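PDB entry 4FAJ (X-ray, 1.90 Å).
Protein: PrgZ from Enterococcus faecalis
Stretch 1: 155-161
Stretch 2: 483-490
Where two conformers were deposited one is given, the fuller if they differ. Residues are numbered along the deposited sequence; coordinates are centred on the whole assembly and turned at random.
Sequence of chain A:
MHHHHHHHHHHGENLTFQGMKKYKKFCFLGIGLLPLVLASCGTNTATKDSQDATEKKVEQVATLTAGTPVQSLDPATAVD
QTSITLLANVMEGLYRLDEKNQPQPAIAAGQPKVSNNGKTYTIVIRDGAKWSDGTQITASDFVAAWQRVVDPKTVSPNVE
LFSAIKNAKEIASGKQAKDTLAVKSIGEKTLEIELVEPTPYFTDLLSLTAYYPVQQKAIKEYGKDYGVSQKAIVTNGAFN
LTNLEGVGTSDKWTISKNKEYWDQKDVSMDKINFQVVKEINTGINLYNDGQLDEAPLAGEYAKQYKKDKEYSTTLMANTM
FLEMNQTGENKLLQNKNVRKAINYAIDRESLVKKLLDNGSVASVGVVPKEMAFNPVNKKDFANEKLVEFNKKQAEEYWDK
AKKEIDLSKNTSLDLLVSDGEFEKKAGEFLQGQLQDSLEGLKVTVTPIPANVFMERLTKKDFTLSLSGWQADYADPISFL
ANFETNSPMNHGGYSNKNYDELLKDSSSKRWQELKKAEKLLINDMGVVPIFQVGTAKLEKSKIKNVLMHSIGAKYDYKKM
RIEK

Stretch 1, residues 155-161: VSPNVEL
Stretch 2 483-490: FETNSPMN

Residues 155-161 and 483-490 of PrgZ lie far apart in sequence and meet through a small contact, with two apolar pairs and one close approach of two glutamates. No hydrogen bond joins them. Together they bury 257 Å². The stretches run in roughly opposite directions. In the register, Pro 157 CA lies 5.6 Å from Pro 488 CA, and Glu 160 CA lies 7.0 Å from Ser 487 CA.

Stretch 1 opens with Val 155, phi/psi 52/47, chi1 t. It is exposed and makes no contact.

Ser 156 (-74/131, chi1 t) starts a type I turn that ends at Val 159. Its OG accepts a hydrogen bond from Asn 158 N at 2.9 Å. The turn's own bond, Val 159 N to Ser 156 O, is weak at 3.5 Å.

Pro 157 (-69/-7, C-gamma endo) takes the second position of the turn, where its fixed phi fits. Its CB points sideways, yet it is well covered by stretch 2. Pro 157 CB packs 3.8 Å from Met 489 CE, and Pro 157 O lies 3.7 Å from the same methyl. Met 489 (-87/-3) reaches this point by folding its flexible chain, chi1 m, chi2 m and chi3 96°; its CB points sideways but its end comes nearer. Pro 157 O also lies 3.9 Å from Pro 488 CB.

Asn 158 (-101/9, chi1 m, chi2 -47°) points its CB away. The end of its side chain comes nearer, but Asn 158 OD1 stays 6.2 Å from Met 489 CE. Its carbonyl O accepts a bond from Leu 161 N at 3.1 Å.

Val 159 (-61/-34, chi1 m) begins the 3-10 segment. Its CG2 sits 3.9 Å from Pro 488 CG, a compact apolar match. Pro 488 (-58/-26, C-gamma exo) points its CB toward stretch 1. It is the second residue of another type I turn, Ser 487 to Asn 490, closed by Asn 490 N to Ser 487 O at 3.0 Å. Ser 487 (-65/135, chi1 t) supports this turn, with its OG accepting from Met 489 N at 3.2 Å.

Glu 160 (-63/-29; chi1 t, chi2 p, chi3 -137°) points its CB toward stretch 2 and has the largest covered area, 62 Å². Its OE2 lies 2.9 Å from Glu 484 OE1. These are two like-charged acceptors, so the approach is not counted as an attraction. Glu 484 (-65/145; chi1 t, chi2 t, chi3 108°) points its CB toward stretch 1 and has two deposited conformers, one described here. Its backbone is anchored within its own stretch: Glu 484 O accepts from Ser 487 N and from Asn 490 ND2, both at 3.0 Å.

Leu 161 (-63/-18, chi1 m, chi2 t) is out of reach.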

ATOM      1  N   VAL A 155       0.356  -4.719 -18.197  1.00 30.39           N
ATOM      2  CA  VAL A 155      -0.545  -3.750 -17.570  1.00 29.92           C
ATOM      3  C   VAL A 155      -0.383  -3.745 -16.045  1.00 28.88           C
ATOM      4  O   VAL A 155      -1.359  -3.782 -15.285  1.00 28.81           O
ATOM      5  CB  VAL A 155      -2.025  -4.010 -17.960  1.00 30.66           C
ATOM      6  CG1 VAL A 155      -2.878  -2.795 -17.629  1.00 30.89           C
ATOM      7  CG2 VAL A 155      -2.136  -4.342 -19.443  1.00 30.88           C
ATOM      8  N   SER A 156       0.867  -3.696 -15.596  1.00 27.70           N
ATOM      9  CA  SER A 156       1.153  -3.767 -14.172  1.00 25.89           C
ATOM     10  C   SER A 156       0.791  -2.468 -13.482  1.00 24.96           C
ATOM     11  O   SER A 156       1.213  -1.400 -13.922  1.00 24.66           O
ATOM     12  CB  SER A 156       2.636  -4.058 -13.930  1.00 25.83           C
ATOM     13  OG  SER A 156       2.941  -3.987 -12.557  1.00 23.40           O
ATOM     14  N   PRO A 157       0.044  -2.554 -12.367  1.00 24.08           N
ATOM     15  CA  PRO A 157      -0.180  -1.366 -11.565  1.00 23.73           C
ATOM     16  C   PRO A 157       1.090  -0.875 -10.857  1.00 22.79           C
ATOM     17  O   PRO A 157       1.054   0.183 -10.220  1.00 22.57           O
ATOM     18  CB  PRO A 157      -1.195  -1.840 -10.525  1.00 23.82           C
ATOM     19  CG  PRO A 157      -0.875  -3.273 -10.341  1.00 24.09           C
ATOM     20  CD  PRO A 157      -0.446  -3.768 -11.693  1.00 24.38           C
ATOM     21  N   ASN A 158       2.185  -1.642 -10.938  1.00 22.06           N
ATOM     22  CA  ASN A 158       3.422  -1.290 -10.240  1.00 21.30           C
ATOM     23  C   ASN A 158       4.494  -0.636 -11.126  1.00 21.11           C
ATOM     24  O   ASN A 158       5.629  -0.440 -10.680  1.00 19.90           O
ATOM     25  CB  ASN A 158       4.012  -2.531  -9.549  1.00 21.12           C
ATOM     26  CG  ASN A 158       3.148  -3.034  -8.405  1.00 21.01           C
ATOM     27  OD1 ASN A 158       2.702  -2.255  -7.544  1.00 19.70           O
ATOM     28  ND2 ASN A 158       2.918  -4.345  -8.376  1.00 18.66           N
ATOM     29  N   VAL A 159       4.137  -0.283 -12.361  1.00 21.29           N
ATOM     30  CA  VAL A 159       5.132   0.153 -13.344  1.00 21.77           C
ATOM     31  C   VAL A 159       5.901   1.401 -12.909  1.00 21.47           C
ATOM     32  O   VAL A 159       7.090   1.514 -13.202  1.00 21.31           O
ATOM     33  CB  VAL A 159       4.534   0.375 -14.772  1.00 22.34           C
ATOM     34  CG1 VAL A 159       4.067  -0.921 -15.354  1.00 23.79           C
ATOM     35  CG2 VAL A 159       3.380   1.401 -14.762  1.00 22.36           C
ATOM     36  N   GLU A 160       5.240   2.309 -12.189  1.00 20.83           N
ATOM     37  CA  GLU A 160       5.855   3.568 -11.746  1.00 21.11           C
ATOM     38  C   GLU A 160       7.048   3.349 -10.790  1.00 19.81           C
ATOM     39  O   GLU A 160       7.970   4.158 -10.755  1.00 19.38           O
ATOM     40  CB  GLU A 160       4.805   4.461 -11.067  1.00 21.52           C
ATOM     41  CG  GLU A 160       5.259   5.871 -10.746  1.00 26.29           C
ATOM     42  CD  GLU A 160       5.368   6.749 -11.984  1.00 32.49           C
ATOM     43  OE1 GLU A 160       6.366   7.498 -12.095  1.00 36.83           O
ATOM     44  OE2 GLU A 160       4.452   6.686 -12.843  1.00 36.74           O
ATOM     45  N   LEU A 161       7.029   2.256 -10.034  1.00 18.95           N
ATOM     46  CA  LEU A 161       8.129   1.909  -9.130  1.00 18.31           C
ATOM     47  C   LEU A 161       9.459   1.643  -9.838  1.00 18.39           C
ATOM     48  O   LEU A 161      10.518   1.635  -9.193  1.00 17.39           O
ATOM     49  CB  LEU A 161       7.767   0.671  -8.307  1.00 17.97           C
ATOM     50  CG  LEU A 161       6.609   0.818  -7.325  1.00 18.89           C
ATOM     51  CD1 LEU A 161       6.225  -0.542  -6.729  1.00 18.07           C
ATOM     52  CD2 LEU A 161       6.958   1.804  -6.231  1.00 18.65           C
ATOM     53  N   PHE A 483      -0.339  10.975  -7.649  1.00 15.97           N
ATOM     54  CA  PHE A 483      -1.166  12.012  -8.231  1.00 16.88           C
ATOM     55  C   PHE A 483      -0.579  12.615  -9.499  1.00 17.43           C
ATOM     56  O   PHE A 483      -1.129  13.584 -10.036  1.00 17.63           O
ATOM     57  CB  PHE A 483      -1.505  13.048  -7.148  1.00 16.61           C
ATOM     58  CG  PHE A 483      -2.148  12.408  -5.955  1.00 16.84           C
ATOM     59  CD1 PHE A 483      -3.466  11.969  -6.025  1.00 18.98           C
ATOM     60  CD2 PHE A 483      -1.408  12.123  -4.817  1.00 16.57           C
ATOM     61  CE1 PHE A 483      -4.056  11.311  -4.942  1.00 18.87           C
ATOM     62  CE2 PHE A 483      -1.990  11.470  -3.740  1.00 17.88           C
ATOM     63  CZ  PHE A 483      -3.309  11.065  -3.805  1.00 18.22           C
ATOM     64  N   GLU A 484       0.520  12.042  -9.979  0.50 17.81           N
ATOM     65  CA  GLU A 484       1.071  12.418 -11.271  0.50 18.86           C
ATOM     66  C   GLU A 484       0.094  12.029 -12.380  0.50 19.36           C
ATOM     67  O   GLU A 484      -0.593  11.004 -12.284  0.50 19.00           O
ATOM     68  CB  GLU A 484       2.425  11.745 -11.475  0.50 19.07           C
ATOM     69  CG  GLU A 484       2.815  11.526 -12.912  0.50 20.83           C
ATOM     70  CD  GLU A 484       3.912  10.495 -13.037  0.50 23.17           C
ATOM     71  OE1 GLU A 484       3.619   9.365 -13.505  0.50 26.23           O
ATOM     72  OE2 GLU A 484       5.056  10.809 -12.641  0.50 24.42           O
ATOM     73  N   THR A 485       0.042  12.851 -13.424  1.00 20.18           N
ATOM     74  CA  THR A 485      -0.975  12.750 -14.458  1.00 21.74           C
ATOM     75  C   THR A 485      -1.363  11.341 -14.899  1.00 23.56           C
ATOM     76  O   THR A 485      -2.514  10.946 -14.737  1.00 25.07           O
ATOM     77  CB  THR A 485      -0.620  13.630 -15.675  1.00 22.01           C
ATOM     78  OG1 THR A 485      -0.823  14.999 -15.318  1.00 21.51           O
ATOM     79  CG2 THR A 485      -1.504  13.290 -16.878  1.00 22.71           C
ATOM     80  N   ASN A 486      -0.476  10.551 -15.467  1.00 25.20           N
ATOM     81  CA  ASN A 486      -1.023   9.235 -15.874  1.00 26.41           C
ATOM     82  C   ASN A 486      -0.526   8.071 -15.010  1.00 25.44           C
ATOM     83  O   ASN A 486      -0.355   6.959 -15.493  1.00 26.53           O
ATOM     84  CB  ASN A 486      -0.891   9.006 -17.389  1.00 27.34           C
ATOM     85  CG  ASN A 486      -1.903   9.832 -18.203  1.00 29.62           C
ATOM     86  OD1 ASN A 486      -3.111   9.851 -17.918  1.00 32.31           O
ATOM     87  ND2 ASN A 486      -1.411  10.512 -19.226  1.00 32.34           N
ATOM     88  N   SER A 487      -0.350   8.332 -13.714  1.00 23.84           N
ATOM     89  CA  SER A 487      -0.010   7.277 -12.756  1.00 22.80           C
ATOM     90  C   SER A 487      -1.153   6.249 -12.616  1.00 22.13           C
ATOM     91  O   SER A 487      -2.313   6.625 -12.490  1.00 21.54           O
ATOM     92  CB  SER A 487       0.311   7.872 -11.385  1.00 22.49           C
ATOM     93  OG  SER A 487       0.290   6.872 -10.372  1.00 21.93           O
ATOM     94  N   PRO A 488      -0.822   4.947 -12.613  1.00 21.97           N
ATOM     95  CA  PRO A 488      -1.842   3.903 -12.404  1.00 21.66           C
ATOM     96  C   PRO A 488      -2.615   4.020 -11.085  1.00 20.78           C
ATOM     97  O   PRO A 488      -3.740   3.527 -10.984  1.00 19.82           O
ATOM     98  CB  PRO A 488      -1.017   2.612 -12.387  1.00 21.93           C
ATOM     99  CG  PRO A 488       0.182   2.911 -13.145  1.00 21.89           C
ATOM    100  CD  PRO A 488       0.503   4.355 -12.867  1.00 22.20           C
ATOM    101  N   MET A 489      -1.997   4.632 -10.074  1.00 19.78           N
ATOM    102  CA  MET A 489      -2.638   4.829  -8.772  1.00 19.64           C
ATOM    103  C   MET A 489      -3.473   6.112  -8.684  1.00 18.84           C
ATOM    104  O   MET A 489      -4.112   6.359  -7.660  1.00 18.40           O
ATOM    105  CB  MET A 489      -1.577   4.814  -7.660  1.00 20.07           C
ATOM    106  CG  MET A 489      -0.783   3.509  -7.576  1.00 22.45           C
ATOM    107  SD  MET A 489      -1.843   2.092  -7.230  1.00 27.79           S
ATOM    108  CE  MET A 489      -2.130   1.467  -8.886  1.00 28.60           C
ATOM    109  N   ASN A 490      -3.479   6.910  -9.751  1.00 18.01           N
ATOM    110  CA  ASN A 490      -4.257   8.153  -9.806  1.00 18.11           C
ATOM    111  C   ASN A 490      -5.694   7.831 -10.219  1.00 17.94           C
ATOM    112  O   ASN A 490      -6.100   8.090 -11.342  1.00 18.50           O
ATOM    113  CB  ASN A 490      -3.602   9.133 -10.797  1.00 17.74           C
ATOM    114  CG  ASN A 490      -4.123  10.558 -10.671  1.00 17.95           C
ATOM    115  OD1 ASN A 490      -5.164  10.805 -10.072  1.00 18.14           O
ATOM    116  ND2 ASN A 490      -3.382  11.511 -11.246  1.00 18.55           N
TER